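Local coordinates for polar amino acid ABC uptake transporter substrate binding protein (PDB 3HV1) that probably binds polar amino acids outside the cell and delivers them to an ABC uptake transporter, at residues R183-L196 with I242-D254. Numbering follows the deposited sequence.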
ATOM      1  N   ARG A 183     -17.243   9.832   3.634  1.00 18.90           N
ATOM      2  CA  ARG A 183     -16.702  10.776   2.670  1.00 16.98           C
ATOM      3  C   ARG A 183     -17.460  10.637   1.347  1.00 19.15           C
ATOM      4  O   ARG A 183     -17.902  11.635   0.784  1.00 19.80           O
ATOM      5  CB  ARG A 183     -15.225  10.483   2.438  1.00 16.49           C
ATOM      6  CG  ARG A 183     -14.547  11.429   1.470  1.00 19.18           C
ATOM      7  CD  ARG A 183     -13.210  10.874   1.027  1.00 20.14           C
ATOM      8  NE  ARG A 183     -12.448  11.855   0.264  1.00 20.86           N
ATOM      9  CZ  ARG A 183     -11.269  11.608  -0.295  1.00 22.04           C
ATOM     10  NH1 ARG A 183     -10.716  10.406  -0.179  1.00 23.15           N
ATOM     11  NH2 ARG A 183     -10.633  12.569  -0.949  1.00 23.04           N
ATOM     12  N   VAL A 184     -17.623   9.409   0.847  1.00 18.52           N
ATOM     13  CA  VAL A 184     -18.332   9.230  -0.428  1.00 17.97           C
ATOM     14  C   VAL A 184     -19.716   9.886  -0.476  1.00 18.67           C
ATOM     15  O   VAL A 184     -20.136  10.360  -1.531  1.00 20.27           O
ATOM     16  CB  VAL A 184     -18.515   7.728  -0.839  1.00 19.99           C
ATOM     17  CG1 VAL A 184     -17.201   7.154  -1.327  1.00 18.59           C
ATOM     18  CG2 VAL A 184     -19.100   6.919   0.318  1.00 18.63           C
ATOM     19  N   TYR A 185     -20.426   9.917   0.650  1.00 17.33           N
ATOM     20  CA  TYR A 185     -21.749  10.540   0.672  1.00 17.85           C
ATOM     21  C   TYR A 185     -21.652  12.049   0.847  1.00 17.51           C
ATOM     22  O   TYR A 185     -22.358  12.811   0.187  1.00 18.59           O
ATOM     23  CB  TYR A 185     -22.602   9.967   1.810  1.00 21.54           C
ATOM     24  CG  TYR A 185     -22.827   8.474   1.714  1.00 24.52           C
ATOM     25  CD1 TYR A 185     -23.238   7.891   0.518  1.00 28.31           C
ATOM     26  CD2 TYR A 185     -22.617   7.645   2.817  1.00 27.38           C
ATOM     27  CE1 TYR A 185     -23.431   6.513   0.415  1.00 29.27           C
ATOM     28  CE2 TYR A 185     -22.804   6.269   2.731  1.00 27.96           C
ATOM     29  CZ  TYR A 185     -23.209   5.707   1.522  1.00 30.58           C
ATOM     30  OH  TYR A 185     -23.364   4.340   1.412  1.00 29.74           O
ATOM     31  N   ALA A 186     -20.793  12.480   1.761  1.00 16.90           N
ATOM     32  CA  ALA A 186     -20.614  13.906   2.012  1.00 14.71           C
ATOM     33  C   ALA A 186     -20.259  14.638   0.725  1.00 16.45           C
ATOM     34  O   ALA A 186     -20.955  15.567   0.308  1.00 17.44           O
ATOM     35  CB  ALA A 186     -19.502  14.119   3.059  1.00 15.61           C
ATOM     36  N   ASN A 187     -19.177  14.218   0.082  1.00 16.43           N
ATOM     37  CA  ASN A 187     -18.742  14.880  -1.144  1.00 16.98           C
ATOM     38  C   ASN A 187     -19.717  14.744  -2.300  1.00 18.04           C
ATOM     39  O   ASN A 187     -19.930  15.690  -3.053  1.00 17.98           O
ATOM     40  CB  ASN A 187     -17.363  14.367  -1.553  1.00 17.36           C
ATOM     41  CG  ASN A 187     -16.254  15.000  -0.744  1.00 18.54           C
ATOM     42  OD1 ASN A 187     -15.632  15.983  -1.173  1.00 22.95           O
ATOM     43  ND2 ASN A 187     -16.012  14.464   0.438  1.00 13.91           N
ATOM     44  N   TYR A 188     -20.321  13.574  -2.442  1.00 18.35           N
ATOM     45  CA  TYR A 188     -21.263  13.364  -3.531  1.00 18.77           C
ATOM     46  C   TYR A 188     -22.478  14.281  -3.438  1.00 18.69           C
ATOM     47  O   TYR A 188     -22.815  14.986  -4.392  1.00 18.53           O
ATOM     48  CB  TYR A 188     -21.730  11.908  -3.550  1.00 18.72           C
ATOM     49  CG  TYR A 188     -22.932  11.679  -4.433  1.00 23.25           C
ATOM     50  CD1 TYR A 188     -22.847  11.843  -5.816  1.00 22.98           C
ATOM     51  CD2 TYR A 188     -24.166  11.329  -3.882  1.00 22.73           C
ATOM     52  CE1 TYR A 188     -23.955  11.665  -6.626  1.00 27.45           C
ATOM     53  CE2 TYR A 188     -25.284  11.149  -4.688  1.00 26.50           C
ATOM     54  CZ  TYR A 188     -25.171  11.318  -6.056  1.00 25.91           C
ATOM     55  OH  TYR A 188     -26.271  11.139  -6.856  1.00 31.01           O
ATOM     56  N   TYR A 189     -23.141  14.273  -2.288  1.00 20.24           N
ATOM     57  CA  TYR A 189     -24.336  15.087  -2.135  1.00 21.82           C
ATOM     58  C   TYR A 189     -24.054  16.571  -2.191  1.00 20.70           C
ATOM     59  O   TYR A 189     -24.746  17.306  -2.894  1.00 20.29           O
ATOM     60  CB  TYR A 189     -25.061  14.737  -0.831  1.00 20.75           C
ATOM     61  CG  TYR A 189     -25.743  13.391  -0.888  1.00 26.14           C
ATOM     62  CD1 TYR A 189     -26.754  13.147  -1.812  1.00 28.22           C
ATOM     63  CD2 TYR A 189     -25.369  12.357  -0.034  1.00 28.39           C
ATOM     64  CE1 TYR A 189     -27.379  11.909  -1.886  1.00 31.77           C
ATOM     65  CE2 TYR A 189     -25.985  11.113  -0.097  1.00 30.55           C
ATOM     66  CZ  TYR A 189     -26.991  10.896  -1.028  1.00 32.65           C
ATOM     67  OH  TYR A 189     -27.608   9.668  -1.106  1.00 36.34           O
ATOM     68  N   LEU A 190     -23.031  17.012  -1.463  1.00 20.02           N
ATOM     69  CA  LEU A 190     -22.696  18.430  -1.442  1.00 18.84           C
ATOM     70  C   LEU A 190     -22.291  18.949  -2.813  1.00 19.13           C
ATOM     71  O   LEU A 190     -22.675  20.049  -3.194  1.00 20.22           O
ATOM     72  CB  LEU A 190     -21.590  18.698  -0.420  1.00 17.88           C
ATOM     73  CG  LEU A 190     -21.972  18.394   1.035  1.00 18.76           C
ATOM     74  CD1 LEU A 190     -20.806  18.732   1.959  1.00 20.61           C
ATOM     75  CD2 LEU A 190     -23.201  19.202   1.432  1.00 22.35           C
ATOM     76  N   GLU A 191     -21.513  18.164  -3.554  1.00 19.25           N
ATOM     77  CA  GLU A 191     -21.092  18.575  -4.893  1.00 20.30           C
ATOM     78  C   GLU A 191     -22.296  18.534  -5.824  1.00 20.73           C
ATOM     79  O   GLU A 191     -22.479  19.418  -6.661  1.00 21.91           O
ATOM     80  CB  GLU A 191     -20.006  17.639  -5.434  1.00 21.59           C
ATOM     81  CG  GLU A 191     -19.615  17.883  -6.904  1.00 22.14           C
ATOM     82  CD  GLU A 191     -18.975  19.250  -7.142  1.00 25.58           C
ATOM     83  OE1 GLU A 191     -18.483  19.859  -6.167  1.00 26.83           O
ATOM     84  OE2 GLU A 191     -18.946  19.707  -8.311  1.00 25.11           O
ATOM     85  N   LYS A 192     -23.113  17.497  -5.684  1.00 22.74           N
ATOM     86  CA  LYS A 192     -24.297  17.359  -6.527  1.00 25.48           C
ATOM     87  C   LYS A 192     -25.175  18.597  -6.357  1.00 25.67           C
ATOM     88  O   LYS A 192     -25.773  19.086  -7.316  1.00 26.16           O
ATOM     89  CB  LYS A 192     -25.090  16.106  -6.143  1.00 25.48           C
ATOM     90  CG  LYS A 192     -26.290  15.840  -7.038  1.00 31.92           C
ATOM     91  CD  LYS A 192     -26.944  14.499  -6.713  1.00 33.80           C
ATOM     92  CE  LYS A 192     -28.008  14.143  -7.737  1.00 37.79           C
ATOM     93  NZ  LYS A 192     -28.551  12.773  -7.508  1.00 39.72           N
ATOM     94  N   SER A 193     -25.229  19.103  -5.128  1.00 27.16           N
ATOM     95  CA  SER A 193     -26.028  20.279  -4.802  1.00 27.29           C
ATOM     96  C   SER A 193     -25.311  21.569  -5.154  1.00 25.30           C
ATOM     97  O   SER A 193     -25.892  22.648  -5.041  1.00 25.58           O
ATOM     98  CB  SER A 193     -26.361  20.298  -3.312  1.00 29.26           C
ATOM     99  OG  SER A 193     -27.203  19.218  -2.969  1.00 35.48           O
ATOM    100  N   GLY A 194     -24.048  21.452  -5.553  1.00 23.48           N
ATOM    101  CA  GLY A 194     -23.258  22.618  -5.924  1.00 23.05           C
ATOM    102  C   GLY A 194     -22.908  23.542  -4.769  1.00 22.33           C
ATOM    103  O   GLY A 194     -22.660  24.730  -4.973  1.00 23.38           O
ATOM    104  N   VAL A 195     -22.858  22.998  -3.557  1.00 21.81           N
ATOM    105  CA  VAL A 195     -22.559  23.801  -2.370  1.00 22.15           C
ATOM    106  C   VAL A 195     -21.351  23.310  -1.574  1.00 21.20           C
ATOM    107  O   VAL A 195     -21.135  23.738  -0.444  1.00 22.71           O
ATOM    108  CB  VAL A 195     -23.768  23.817  -1.415  1.00 24.07           C
ATOM    109  CG1 VAL A 195     -24.990  24.409  -2.123  1.00 25.61           C
ATOM    110  CG2 VAL A 195     -24.066  22.395  -0.935  1.00 25.35           C
ATOM    111  N   LEU A 196     -20.559  22.419  -2.159  1.00 19.73           N
ATOM    112  CA  LEU A 196     -19.410  21.883  -1.451  1.00 18.31           C
ATOM    113  C   LEU A 196     -18.513  22.958  -0.850  1.00 18.63           C
ATOM    114  O   LEU A 196     -17.995  22.791   0.255  1.00 18.53           O
ATOM    115  CB  LEU A 196     -18.588  20.990  -2.380  1.00 19.13           C
ATOM    116  CG  LEU A 196     -17.347  20.331  -1.770  1.00 21.01           C
ATOM    117  CD1 LEU A 196     -17.735  19.521  -0.536  1.00 18.38           C
ATOM    118  CD2 LEU A 196     -16.694  19.437  -2.818  1.00 21.04           C
ATOM    119  N   ILE A 242     -13.067  13.049 -13.623  1.00 15.63           N
ATOM    120  CA  ILE A 242     -14.077  12.140 -13.117  1.00 17.24           C
ATOM    121  C   ILE A 242     -14.282  12.348 -11.625  1.00 16.55           C
ATOM    122  O   ILE A 242     -15.410  12.443 -11.153  1.00 16.97           O
ATOM    123  CB  ILE A 242     -13.668  10.688 -13.392  1.00 14.87           C
ATOM    124  CG1 ILE A 242     -13.596  10.460 -14.911  1.00 17.53           C
ATOM    125  CG2 ILE A 242     -14.659   9.745 -12.752  1.00 13.58           C
ATOM    126  CD1 ILE A 242     -13.006   9.133 -15.307  1.00 16.51           C
ATOM    127  N   SER A 243     -13.178  12.429 -10.890  1.00 15.04           N
ATOM    128  CA  SER A 243     -13.227  12.629  -9.451  1.00 15.98           C
ATOM    129  C   SER A 243     -13.958  13.924  -9.116  1.00 16.62           C
ATOM    130  O   SER A 243     -14.780  13.958  -8.206  1.00 16.61           O
ATOM    131  CB  SER A 243     -11.807  12.679  -8.872  1.00 14.10           C
ATOM    132  OG  SER A 243     -11.858  12.706  -7.451  1.00 17.46           O
ATOM    133  N   ASN A 244     -13.664  14.992  -9.856  1.00 17.43           N
ATOM    134  CA  ASN A 244     -14.325  16.270  -9.594  1.00 18.53           C
ATOM    135  C   ASN A 244     -15.822  16.201  -9.889  1.00 18.80           C
ATOM    136  O   ASN A 244     -16.641  16.773  -9.160  1.00 18.94           O
ATOM    137  CB  ASN A 244     -13.684  17.397 -10.422  1.00 21.18           C
ATOM    138  CG  ASN A 244     -14.339  18.751 -10.176  1.00 27.25           C
ATOM    139  OD1 ASN A 244     -15.164  19.211 -10.969  1.00 29.35           O
ATOM    140  ND2 ASN A 244     -13.982  19.391  -9.065  1.00 24.88           N
ATOM    141  N   LYS A 245     -16.182  15.508 -10.962  1.00 18.09           N
ATOM    142  CA  LYS A 245     -17.587  15.381 -11.332  1.00 17.81           C
ATOM    143  C   LYS A 245     -18.423  14.763 -10.209  1.00 19.32           C
ATOM    144  O   LYS A 245     -19.521  15.237  -9.885  1.00 20.09           O
ATOM    145  CB  LYS A 245     -17.730  14.510 -12.581  1.00 18.28           C
ATOM    146  CG  LYS A 245     -19.166  14.091 -12.872  1.00 22.91           C
ATOM    147  CD  LYS A 245     -19.238  13.109 -14.035  1.00 21.80           C
ATOM    148  CE  LYS A 245     -20.648  12.565 -14.225  1.00 24.63           C
ATOM    149  NZ  LYS A 245     -20.697  11.552 -15.336  1.00 22.94           N
ATOM    150  N   TRP A 246     -17.895  13.707  -9.610  1.00 18.03           N
ATOM    151  CA  TRP A 246     -18.614  13.005  -8.562  1.00 17.54           C
ATOM    152  C   TRP A 246     -18.444  13.518  -7.141  1.00 18.58           C
ATOM    153  O   TRP A 246     -19.412  13.542  -6.377  1.00 17.63           O
ATOM    154  CB  TRP A 246     -18.254  11.516  -8.617  1.00 17.45           C
ATOM    155  CG  TRP A 246     -18.821  10.856  -9.821  1.00 16.07           C
ATOM    156  CD1 TRP A 246     -18.210  10.665 -11.028  1.00 17.74           C
ATOM    157  CD2 TRP A 246     -20.172  10.433  -9.982  1.00 19.40           C
ATOM    158  NE1 TRP A 246     -19.108  10.150 -11.943  1.00 16.92           N
ATOM    159  CE2 TRP A 246     -20.321   9.998 -11.321  1.00 17.23           C
ATOM    160  CE3 TRP A 246     -21.280  10.378  -9.122  1.00 19.02           C
ATOM    161  CZ2 TRP A 246     -21.533   9.518 -11.816  1.00 18.98           C
ATOM    162  CZ3 TRP A 246     -22.483   9.900  -9.615  1.00 21.21           C
ATOM    163  CH2 TRP A 246     -22.603   9.476 -10.951  1.00 19.70           C
ATOM    164  N   PHE A 247     -17.229  13.940  -6.797  1.00 16.89           N
ATOM    165  CA  PHE A 247     -16.928  14.382  -5.441  1.00 16.83           C
ATOM    166  C   PHE A 247     -16.500  15.837  -5.234  1.00 15.09           C
ATOM    167  O   PHE A 247     -16.360  16.277  -4.102  1.00 17.13           O
ATOM    168  CB  PHE A 247     -15.862  13.456  -4.846  1.00 13.89           C
ATOM    169  CG  PHE A 247     -16.222  11.995  -4.923  1.00 16.37           C
ATOM    170  CD1 PHE A 247     -17.355  11.510  -4.268  1.00 14.62           C
ATOM    171  CD2 PHE A 247     -15.448  11.107  -5.672  1.00 15.63           C
ATOM    172  CE1 PHE A 247     -17.718  10.162  -4.361  1.00 16.05           C
ATOM    173  CE2 PHE A 247     -15.803   9.755  -5.771  1.00 18.73           C
ATOM    174  CZ  PHE A 247     -16.938   9.283  -5.114  1.00 16.57           C
ATOM    175  N   GLY A 248     -16.274  16.583  -6.311  1.00 18.82           N
ATOM    176  CA  GLY A 248     -15.874  17.972  -6.143  1.00 18.93           C
ATOM    177  C   GLY A 248     -14.448  18.153  -5.650  1.00 20.78           C
ATOM    178  O   GLY A 248     -14.047  19.250  -5.254  1.00 20.37           O
ATOM    179  N   GLU A 249     -13.685  17.068  -5.656  1.00 21.08           N
ATOM    180  CA  GLU A 249     -12.292  17.106  -5.250  1.00 21.38           C
ATOM    181  C   GLU A 249     -11.559  15.904  -5.844  1.00 21.02           C
ATOM    182  O   GLU A 249     -12.181  15.006  -6.407  1.00 20.74           O
ATOM    183  CB  GLU A 249     -12.159  17.135  -3.718  1.00 26.70           C
ATOM    184  CG  GLU A 249     -12.426  15.840  -2.988  1.00 30.96           C
ATOM    185  CD  GLU A 249     -12.168  15.973  -1.488  1.00 35.05           C
ATOM    186  OE1 GLU A 249     -12.903  16.729  -0.820  1.00 36.62           O
ATOM    187  OE2 GLU A 249     -11.221  15.332  -0.978  1.00 37.88           O
ATOM    188  N   ASP A 250     -10.237  15.914  -5.733  1.00 18.99           N
ATOM    189  CA  ASP A 250      -9.380  14.850  -6.254  1.00 17.33           C
ATOM    190  C   ASP A 250      -9.195  13.763  -5.187  1.00 18.26           C
ATOM    191  O   ASP A 250      -8.518  13.980  -4.174  1.00 16.51           O
ATOM    192  CB  ASP A 250      -8.028  15.457  -6.641  1.00 18.17           C
ATOM    193  CG  ASP A 250      -7.045  14.433  -7.168  1.00 21.96           C
ATOM    194  OD1 ASP A 250      -7.417  13.249  -7.296  1.00 20.94           O
ATOM    195  OD2 ASP A 250      -5.886  14.823  -7.455  1.00 22.60           O
ATOM    196  N   VAL A 251      -9.782  12.593  -5.420  1.00 15.65           N
ATOM    197  CA  VAL A 251      -9.693  11.502  -4.445  1.00 17.41           C
ATOM    198  C   VAL A 251      -8.589  10.479  -4.716  1.00 14.23           C
ATOM    199  O   VAL A 251      -8.489   9.475  -4.030  1.00 16.29           O
ATOM    200  CB  VAL A 251     -11.032  10.745  -4.356  1.00 17.09           C
ATOM    201  CG1 VAL A 251     -12.151  11.727  -4.046  1.00 17.50           C
ATOM    202  CG2 VAL A 251     -11.306  10.002  -5.659  1.00 18.54           C
ATOM    203  N   ALA A 252      -7.751  10.745  -5.704  1.00 16.31           N
ATOM    204  CA  ALA A 252      -6.686   9.815  -6.054  1.00 16.95           C
ATOM    205  C   ALA A 252      -5.765   9.456  -4.897  1.00 19.99           C
ATOM    206  O   ALA A 252      -5.341  10.324  -4.137  1.00 20.19           O
ATOM    207  CB  ALA A 252      -5.863  10.384  -7.203  1.00 16.94           C
ATOM    208  N   THR A 253      -5.468   8.167  -4.770  1.00 19.37           N
ATOM    209  CA  THR A 253      -4.562   7.683  -3.743  1.00 20.01           C
ATOM    210  C   THR A 253      -3.155   7.933  -4.270  1.00 20.92           C
ATOM    211  O   THR A 253      -2.974   8.198  -5.452  1.00 20.88           O
ATOM    212  CB  THR A 253      -4.702   6.172  -3.528  1.00 20.75           C
ATOM    213  OG1 THR A 253      -4.547   5.511  -4.789  1.00 19.91           O
ATOM    214  CG2 THR A 253      -6.070   5.820  -2.923  1.00 17.72           C
ATOM    215  N   ASP A 254      -2.161   7.841  -3.398  1.00 21.44           N
ATOM    216  CA  ASP A 254      -0.792   8.034  -3.841  1.00 23.62           C
ATOM    217  C   ASP A 254      -0.424   7.012  -4.923  1.00 23.18           C
ATOM    218  O   ASP A 254       0.338   7.321  -5.834  1.00 24.28           O
ATOM    219  CB  ASP A 254       0.167   7.934  -2.653  1.00 26.74           C
ATOM    220  CG  ASP A 254       0.079   9.143  -1.739  1.00 30.53           C
ATOM    221  OD1 ASP A 254      -0.246  10.243  -2.238  1.00 35.13           O
ATOM    222  OD2 ASP A 254       0.349   9.003  -0.532  1.00 34.44           O
TER
HETATM  223  O   HOH W   1      -8.722   8.999  -1.408  1.00 21.38           O
HETATM  224  O   HOH W   2     -13.348  14.633   1.185  1.00 21.41           O
HETATM  225  O   HOH W   3     -21.857  14.873  -7.029  1.00 23.94           O
HETATM  226  O   HOH W   4     -20.145  17.956 -10.236  1.00 35.02           O
HETATM  227  O   HOH W   5     -16.138  21.354  -6.089  1.00 37.71           O
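R183 and E249 make the one direct salt bridge between helix 183-192 and the chain that follows helix 238-247, in the two-lobed periplasmic-binding-protein fold of solute-binding family 3. The segments 183-192 and 242-247 run nearly at right angles (82°), and the contact illustrates how the C-terminal end of one helix can dock on the flank of another. From CG to NE the R183 side chain is extended, and NH2 gives E249 OE2 a bond of 2.8 Å. OE2 lies near the guanidinium plane, yet the donor stands above the carboxylate plane, the two groups being turned 70° apart. V251 CG1 lies over one guanidinium face, offset toward its rim, near NH2, while NH1 bonds to V106 O of strand 105-114 and reaches V251 O through a water. F247 turns a ring edge to the helix, with CE1 3.7 Å from V184 O. Beside it Y188 and W246 run side by side, pointing the same way, and Y188 CE1 touches the indole edge at CZ3 (3.8 Å). The indole nitrogen bonds to D49. Between the backbones, Y188 CA approaches W246 O at 3.4 Å in a CA-H...O contact, and a water donates to both Y188 O and W246 O. E191 bends at chi2 (64°), bringing its carboxylate over G248, where E191 OE1 lies 3.2 Å from G248 CA and shares a water with G248 O.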